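Local atomic coordinates of glucuronoarabinoxylan endo-1,4-beta-xylanase (Clostridium papyrosolvens, PDB entry 4FMV), a protein that probably hydrolyses internal beta-1,4 linkages of xylan as a family 30 endoxylanase, this chain being the piece of a longer protein that holds the (beta/alpha)8 barrel. Residues N35-Y38 with G39-Y43; E177-Q180 with F181-N184. All coordinates share one frame; numbering follows the deposited sequence.

Contact 1: N35-Y38 with G39-Y43; sequences NSLY and GDLGY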
loop_
_atom_site.group_PDB
_atom_site.type_symbol
_atom_site.label_atom_id
_atom_site.label_comp_id
_atom_site.label_asym_id
_atom_site.label_seq_id
_atom_site.Cartn_x
_atom_site.Cartn_y
_atom_site.Cartn_z
ATOM N N ASN A 35 -12.041 10.889 8.570
ATOM C CA ASN A 35 -11.457 12.232 8.751
ATOM C C ASN A 35 -10.143 12.175 9.501
ATOM O O ASN A 35 -9.209 12.924 9.197
ATOM C CB ASN A 35 -12.431 13.196 9.460
ATOM C CG ASN A 35 -13.630 13.560 8.597
ATOM O OD1 ASN A 35 -13.622 13.352 7.379
ATOM N ND2 ASN A 35 -14.680 14.110 9.230
ATOM N N SER A 36 -10.056 11.273 10.476
ATOM C CA SER A 36 -8.810 11.102 11.220
ATOM C C SER A 36 -7.721 10.522 10.320
ATOM O O SER A 36 -6.590 11.011 10.303
ATOM C CB SER A 36 -9.017 10.196 12.441
ATOM O OG SER A 36 -9.859 10.805 13.415
ATOM N N LEU A 37 -8.065 9.462 9.591
ATOM C CA LEU A 37 -7.083 8.749 8.774
ATOM C C LEU A 37 -6.774 9.448 7.454
ATOM O O LEU A 37 -5.602 9.579 7.062
ATOM C CB LEU A 37 -7.570 7.321 8.499
ATOM C CG LEU A 37 -7.654 6.442 9.754
ATOM C CD1 LEU A 37 -7.931 5.028 9.367
ATOM C CD2 LEU A 37 -6.334 6.524 10.550
ATOM N N TYR A 38 -7.832 9.824 6.737
ATOM C CA TYR A 38 -7.674 10.458 5.438
ATOM C C TYR A 38 -7.430 11.960 5.466
ATOM O O TYR A 38 -6.744 12.471 4.578
ATOM C CB TYR A 38 -8.752 9.986 4.437
ATOM C CG TYR A 38 -8.453 8.543 4.085
ATOM C CD1 TYR A 38 -8.733 7.512 4.994
ATOM C CD2 TYR A 38 -7.786 8.217 2.911
ATOM C CE1 TYR A 38 -8.411 6.188 4.713
ATOM C CE2 TYR A 38 -7.454 6.889 2.622
ATOM C CZ TYR A 38 -7.769 5.888 3.524
ATOM O OH TYR A 38 -7.431 4.580 3.240
ATOM N N GLY A 39 -8.085 12.685 6.379
ATOM C CA GLY A 39 -7.691 14.065 6.656
ATOM C C GLY A 39 -6.477 14.385 7.519
ATOM O O GLY A 39 -5.456 14.845 7.000
ATOM N N ASP A 40 -6.524 13.980 8.794
ATOM C CA ASP A 40 -5.500 14.337 9.780
ATOM C C ASP A 40 -4.179 13.679 9.417
ATOM O O ASP A 40 -3.164 14.351 9.395
ATOM C CB ASP A 40 -5.872 13.890 11.218
ATOM C CG ASP A 40 -7.037 14.695 11.818
ATOM O OD1 ASP A 40 -7.389 15.750 11.262
ATOM O OD2 ASP A 40 -7.598 14.269 12.846
ATOM N N LEU A 41 -4.201 12.367 9.175
ATOM C CA LEU A 41 -2.981 11.641 8.814
ATOM C C LEU A 41 -2.696 11.592 7.312
ATOM O O LEU A 41 -1.703 10.995 6.884
ATOM C CB LEU A 41 -2.993 10.219 9.372
ATOM C CG LEU A 41 -3.250 10.117 10.873
ATOM C CD1 LEU A 41 -3.121 8.681 11.371
ATOM C CD2 LEU A 41 -2.348 11.043 11.667
ATOM N N GLY A 42 -3.582 12.181 6.516
ATOM C CA GLY A 42 -3.338 12.343 5.090
ATOM C C GLY A 42 -3.200 11.069 4.258
ATOM O O GLY A 42 -2.524 11.091 3.222
ATOM N N TYR A 43 -3.832 9.969 4.671
ATOM C CA TYR A 43 -3.784 8.746 3.853
ATOM C C TYR A 43 -4.303 9.051 2.444
ATOM O O TYR A 43 -5.349 9.701 2.264
ATOM C CB TYR A 43 -4.610 7.610 4.432
ATOM C CG TYR A 43 -4.088 6.991 5.691
ATOM C CD1 TYR A 43 -3.055 7.571 6.408
ATOM C CD2 TYR A 43 -4.624 5.795 6.157
ATOM C CE1 TYR A 43 -2.599 6.990 7.599
ATOM C CE2 TYR A 43 -4.183 5.229 7.331
ATOM C CZ TYR A 43 -3.168 5.815 8.040
ATOM O OH TYR A 43 -2.738 5.221 9.221
HETATM O O HOH W 1 -10.028 15.479 11.426
HETATM O O HOH W 2 -10.973 13.361 12.953
#
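Y43 packs against the Y38 ring from one side, its CB above the face at 3.6 Å from the ring centroid and the edge of its own ring turned toward that same face. The two aromatic planes stand at 73°, an edge-to-face pair with centroids 5.5 Å apart. L37 closes in on the Y43 ring from another direction: its CB lies 4.0 Å above the Y43 plane, displaced toward the rim, while L37 CD2 reaches L41 CD1 at 4.0 Å. The phenol ends of this tight side are also engaged, Y38 OH with I45 O and Y43 OH with A284 O of helix 282-291. All of this sits at the C-terminal end of helix 31-40, the connection between strands 11-22 and 45-49 of the (beta/alpha)8 barrel. The last turn is widened to pi type, so D40 N bonds to N35 O (2.9 Å) and L41 N to S36 O five residues back. G42, with positive phi, then takes the chain out of the helix and lets Y43 N reach L37 O at 3.0 Å. The other flank is polar and wet. D40 CG lies anti to its carbonyl carbon (chi1 -70°), which carries the carboxylate back along the helix toward N35 and S36. There D40 OD1 accepts a bond from one water at 2.7 Å. A second water sits 2.8 Å from S36 OG and gives only a weak bond to D40 OD2; S36 OG also pairs with Y32 O.

Contact 2: E177-Q180 with F181-N184; sequences ESFQ and FLKN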
loop_
_atom_site.group_PDB
_atom_site.type_symbol
_atom_site.label_atom_id
_atom_site.label_comp_id
_atom_site.label_asym_id
_atom_site.label_seq_id
_atom_site.Cartn_x
_atom_site.Cartn_y
_atom_site.Cartn_z
ATOM N N GLU A 177 -1.243 -10.050 -6.276
ATOM C CA GLU A 177 -1.429 -9.979 -4.822
ATOM C C GLU A 177 -1.090 -11.292 -4.105
ATOM O O GLU A 177 -1.876 -11.797 -3.304
ATOM C CB GLU A 177 -2.843 -9.526 -4.449
ATOM C CG GLU A 177 -3.197 -8.075 -4.880
ATOM C CD GLU A 177 -4.308 -7.511 -4.023
ATOM O OE1 GLU A 177 -3.986 -7.095 -2.896
ATOM O OE2 GLU A 177 -5.497 -7.515 -4.455
ATOM N N SER A 178 0.080 -11.838 -4.407
ATOM C CA SER A 178 0.593 -12.998 -3.690
ATOM C C SER A 178 0.744 -12.671 -2.210
ATOM O O SER A 178 1.156 -11.560 -1.848
ATOM C CB SER A 178 1.947 -13.417 -4.269
ATOM O OG SER A 178 2.571 -14.349 -3.411
ATOM N N PHE A 179 0.422 -13.640 -1.348
ATOM C CA PHE A 179 0.406 -13.386 0.090
ATOM C C PHE A 179 1.773 -12.984 0.626
ATOM O O PHE A 179 1.859 -12.254 1.603
ATOM C CB PHE A 179 -0.138 -14.608 0.850
ATOM C CG PHE A 179 0.847 -15.757 0.974
ATOM C CD1 PHE A 179 1.125 -16.578 -0.111
ATOM C CD2 PHE A 179 1.449 -16.038 2.189
ATOM C CE1 PHE A 179 2.024 -17.652 -0.002
ATOM C CE2 PHE A 179 2.351 -17.109 2.323
ATOM C CZ PHE A 179 2.635 -17.924 1.220
ATOM N N GLN A 180 2.820 -13.634 0.113
ATOM C CA GLN A 180 4.224 -13.269 0.315
ATOM C C GLN A 180 5.107 -12.587 -0.746
ATOM O O GLN A 180 6.334 -12.747 -0.681
ATOM C CB GLN A 180 4.992 -14.165 1.308
ATOM C CG GLN A 180 5.214 -15.558 0.935
ATOM C CD GLN A 180 6.074 -16.292 1.974
ATOM O OE1 GLN A 180 7.114 -16.846 1.641
ATOM N NE2 GLN A 180 5.623 -16.305 3.228
ATOM N N PHE A 181 4.512 -12.099 -1.828
ATOM C CA PHE A 181 5.277 -11.530 -2.939
ATOM C C PHE A 181 6.078 -12.664 -3.592
ATOM O O PHE A 181 7.217 -12.481 -4.010
ATOM C CB PHE A 181 6.221 -10.426 -2.425
ATOM C CG PHE A 181 6.727 -9.480 -3.505
ATOM C CD1 PHE A 181 6.149 -9.455 -4.757
ATOM C CD2 PHE A 181 7.800 -8.631 -3.252
ATOM C CE1 PHE A 181 6.599 -8.583 -5.731
ATOM C CE2 PHE A 181 8.253 -7.752 -4.225
ATOM C CZ PHE A 181 7.653 -7.733 -5.464
ATOM N N LEU A 182 5.484 -13.844 -3.665
ATOM C CA LEU A 182 6.170 -14.963 -4.299
ATOM C C LEU A 182 6.232 -14.696 -5.801
ATOM O O LEU A 182 5.191 -14.511 -6.471
ATOM C CB LEU A 182 5.454 -16.287 -3.990
ATOM C CG LEU A 182 5.429 -16.695 -2.512
ATOM C CD1 LEU A 182 4.727 -18.067 -2.290
ATOM C CD2 LEU A 182 6.830 -16.709 -1.924
ATOM N N LYS A 183 7.458 -14.684 -6.326
ATOM C CA LYS A 183 7.691 -14.258 -7.691
ATOM C C LYS A 183 7.131 -15.252 -8.686
ATOM O O LYS A 183 6.927 -14.904 -9.833
ATOM C CB LYS A 183 9.192 -14.023 -7.966
ATOM C CG LYS A 183 9.863 -13.087 -6.940
ATOM C CD LYS A 183 9.045 -11.811 -6.660
ATOM C CE LYS A 183 9.775 -10.863 -5.667
ATOM N NZ LYS A 183 9.841 -11.427 -4.265
ATOM N N ASN A 184 6.891 -16.489 -8.268
ATOM C CA ASN A 184 6.379 -17.461 -9.225
ATOM C C ASN A 184 4.949 -17.094 -9.644
ATOM O O ASN A 184 4.473 -17.475 -10.716
ATOM C CB ASN A 184 6.504 -18.910 -8.707
ATOM C CG ASN A 184 5.587 -19.204 -7.522
ATOM O OD1 ASN A 184 5.095 -18.298 -6.840
ATOM N ND2 ASN A 184 5.378 -20.484 -7.255
#
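The F179 ring meets L182 obliquely, with L182 CD1 3.6 Å from F179 CE1. One face of the F179 ring carries the neighbouring Q180 CG, 3.5 Å above the plane and offset toward the rim. Over the centre of one face of the F181 ring lies K183 CE, 3.6 Å above the plane. Both rings have further aromatic partners, F179 stacking with Y146 and F181 meeting the Y216 ring nearly perpendicularly. L182 is flanked by two side chains, since its second methyl, CD2, touches Q180 CG at 3.5 Å. In Q180, CG sits between the backbone N and the carbonyl carbon (chi1 66°), which sets it against L182 CD2; the extended chain beyond carries OE1 along the same methyl, and NE2 bonds to Y207 O. The backbone beneath makes a type I beta turn from S178 to F181, closed by a weak bond from F181 N to S178 O (3.4 Å). F181, with positive phi, follows the turn and leads into helix 183-190. With OG anti to the backbone N (chi1 168°), S178 adds a second hydrogen bond across the turn, S178 OG accepting L182 N at 3.0 Å with an N-H...O angle of 154°. The turn follows strand 172-178, at the C-terminal rim of the barrel, the end where (beta/alpha)8 enzymes place their active sites. K183 curls back until NZ bonds to F181 O at 2.8 Å, nearly in line with the carbonyl. S178 OG is gripped twice, accepting L182 N and hydrogen-bonded to D145 OD2, and these two bonds together would be expected to fix the rotation of the hydroxyl.

Contact 1 precedes contact 2 in the sequence. Their centres lie 29 Å apart on opposite sides of the chain's centre, and their nearest atoms stay about 14 Å apart. Both belong to the (beta/alpha)8 barrel but to opposite ends of it: contact 1 finishes helix 31-40 just before strand 45-49 enters the barrel, whereas contact 2 begins where strand 172-178 leaves it. The parallel strands 45-49, 82-86, 137-139 and 172-178 run side by side between them. E177, in contact 2, forms a salt bridge with R47 of strand 45-49, the strand that follows contact 1. Contact 2 thus lies at the C-terminal end of the strands, where (beta/alpha)8 enzymes carry their active sites, and contact 1 at the far end.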